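Side-chain contact in unconventional myosin IB (Entamoeba histolytica, PDB 5XGG), which is probably an actin-based class I myosin motor whose C-terminal SH3 domain probably recognises proline-rich partners: residues L32-E36 and G37-G41. Numbering follows the deposited sequence.
Sequences LEKDE and GWWKG
Over one face of the Trp-39 indole runs the side chain of Lys-34, and at the indole's edge, in plane, sits a water. The pair occupies a non-hydrogen-bonded site in the hairpin of strands 28-35 and 38-43 of the SH3 fold, closed by a type II' turn from Asp-35 to Trp-38. Both side chains leave the sheet side by side. With Lys-34 CG anti to its carbonyl carbon (chi1 -63°), the aliphatic chain lies along the ring: CG rests 3.6 Å from Trp-39 NE1, and CE sits 3.4 Å from the centroid of the six-membered ring, a CH-pi contact. A bend at chi4 (83°) keeps NZ above the same ring, 4.3 Å from its centroid, as a cation-pi partner.

The other face of the hairpin carries Glu-33, Asp-35, Trp-38 and Lys-40. Glu-33 CB meets Lys-40 CB, but their charged ends stay beyond salt-bridge range; Lys-40 NZ pairs instead with Glu-47 on strand 46-51. Trp-38, first of the tandem tryptophans, probably lines the SH3 ligand groove, as in other SH3 domains; its indole leads out to Tyr-13 and Pro-51.

At the turn, Asp-35 N donates to Trp-38 O (2.8 Å) and Trp-38 N returns a bond to Asp-35 O. The water ties this bend to the indole, accepting from Trp-39 NE1 at 2.7 Å while donating to Glu-36 O, also at 2.7 Å.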
loop_
_atom_site.group_PDB
_atom_site.type_symbol
_atom_site.label_atom_id
_atom_site.label_comp_id
_atom_site.label_asym_id
_atom_site.label_seq_id
_atom_site.Cartn_x
_atom_site.Cartn_y
_atom_site.Cartn_z
ATOM N N LEU A 32 -6.372 0.816 3.319
ATOM C CA LEU A 32 -7.785 0.895 3.707
ATOM C C LEU A 32 -8.169 -0.208 4.718
ATOM O O LEU A 32 -9.178 -0.077 5.454
ATOM C CB LEU A 32 -8.635 0.785 2.424
ATOM C CG LEU A 32 -8.436 1.773 1.341
ATOM C CD1 LEU A 32 -9.396 1.399 0.213
ATOM C CD2 LEU A 32 -8.544 3.206 1.852
ATOM N N GLU A 33 -7.408 -1.300 4.774
ATOM C CA GLU A 33 -7.792 -2.470 5.534
ATOM C C GLU A 33 -6.607 -3.421 5.522
ATOM O O GLU A 33 -5.772 -3.325 4.603
ATOM C CB GLU A 33 -9.044 -3.073 4.849
ATOM C CG GLU A 33 -9.427 -4.495 5.142
ATOM C CD GLU A 33 -10.930 -4.625 5.142
ATOM O OE1 GLU A 33 -11.556 -4.120 4.171
ATOM O OE2 GLU A 33 -11.415 -5.141 6.157
ATOM N N LYS A 34 -6.537 -4.295 6.534
ATOM C CA LYS A 34 -5.457 -5.296 6.665
ATOM C C LYS A 34 -6.030 -6.695 6.793
ATOM O O LYS A 34 -7.045 -6.958 7.474
ATOM C CB LYS A 34 -4.538 -4.953 7.817
ATOM C CG LYS A 34 -3.798 -3.670 7.673
ATOM C CD LYS A 34 -2.836 -3.514 8.836
ATOM C CE LYS A 34 -1.731 -2.501 8.583
ATOM N NZ LYS A 34 -1.947 -1.039 8.799
ATOM N N ASP A 35 -5.370 -7.659 6.157
ATOM C CA ASP A 35 -5.719 -9.066 6.309
ATOM C C ASP A 35 -4.440 -9.884 6.334
ATOM O O ASP A 35 -4.059 -10.464 5.319
ATOM C CB ASP A 35 -6.573 -9.539 5.133
ATOM C CG ASP A 35 -6.874 -11.040 5.203
ATOM O OD1 ASP A 35 -6.986 -11.570 6.351
ATOM O OD2 ASP A 35 -6.951 -11.681 4.143
ATOM N N GLU A 36 -3.833 -9.959 7.518
ATOM C CA GLU A 36 -2.574 -10.650 7.731
ATOM C C GLU A 36 -1.496 -10.137 6.694
ATOM O O GLU A 36 -1.173 -8.962 6.664
ATOM C CB GLU A 36 -2.828 -12.160 7.709
ATOM C CG GLU A 36 -3.704 -12.574 8.870
ATOM C CD GLU A 36 -3.689 -14.065 9.132
ATOM O OE1 GLU A 36 -4.173 -14.838 8.253
ATOM O OE2 GLU A 36 -3.208 -14.457 10.232
ATOM N N GLY A 37 -0.998 -10.987 5.860
ATOM C CA GLY A 37 0.074 -10.640 4.934
ATOM C C GLY A 37 -0.331 -9.769 3.742
ATOM O O GLY A 37 0.545 -9.283 3.022
ATOM N N TRP A 38 -1.632 -9.523 3.567
ATOM C CA TRP A 38 -2.148 -8.710 2.453
ATOM C C TRP A 38 -2.896 -7.525 2.952
ATOM O O TRP A 38 -3.738 -7.667 3.866
ATOM C CB TRP A 38 -3.109 -9.514 1.616
ATOM C CG TRP A 38 -2.364 -10.658 0.899
ATOM C CD1 TRP A 38 -2.089 -11.895 1.387
ATOM C CD2 TRP A 38 -1.835 -10.605 -0.389
ATOM N NE1 TRP A 38 -1.392 -12.644 0.457
ATOM C CE2 TRP A 38 -1.284 -11.883 -0.675
ATOM C CE3 TRP A 38 -1.810 -9.643 -1.371
ATOM C CZ2 TRP A 38 -0.694 -12.168 -1.885
ATOM C CZ3 TRP A 38 -1.273 -9.969 -2.613
ATOM C CH2 TRP A 38 -0.694 -11.195 -2.834
ATOM N N TRP A 39 -2.596 -6.361 2.383
ATOM C CA TRP A 39 -3.231 -5.111 2.818
ATOM C C TRP A 39 -4.020 -4.581 1.688
ATOM O O TRP A 39 -3.666 -4.733 0.549
ATOM C CB TRP A 39 -2.226 -4.095 3.224
ATOM C CG TRP A 39 -1.551 -4.437 4.597
ATOM C CD1 TRP A 39 -1.743 -5.588 5.351
ATOM C CD2 TRP A 39 -0.490 -3.762 5.184
ATOM N NE1 TRP A 39 -0.937 -5.575 6.469
ATOM C CE2 TRP A 39 -0.169 -4.446 6.400
ATOM C CE3 TRP A 39 0.132 -2.563 4.916
ATOM C CZ2 TRP A 39 0.814 -4.012 7.226
ATOM C CZ3 TRP A 39 1.115 -2.130 5.752
ATOM C CH2 TRP A 39 1.412 -2.799 6.930
ATOM N N LYS A 40 -5.167 -3.965 1.968
ATOM C CA LYS A 40 -5.934 -3.409 0.863
ATOM C C LYS A 40 -5.466 -1.994 0.577
ATOM O O LYS A 40 -5.536 -1.151 1.444
ATOM C CB LYS A 40 -7.419 -3.405 1.245
ATOM C CG LYS A 40 -8.256 -2.882 0.154
ATOM C CD LYS A 40 -9.693 -3.123 0.431
ATOM C CE LYS A 40 -10.144 -4.398 -0.253
ATOM N NZ LYS A 40 -11.577 -4.169 -0.321
ATOM N N GLY A 41 -4.826 -1.784 -0.587
ATOM C CA GLY A 41 -4.248 -0.500 -0.959
ATOM C C GLY A 41 -5.092 0.269 -1.920
ATOM O O GLY A 41 -5.943 -0.321 -2.618
HETATM O O HOH W 1 -1.198 -7.195 8.660
#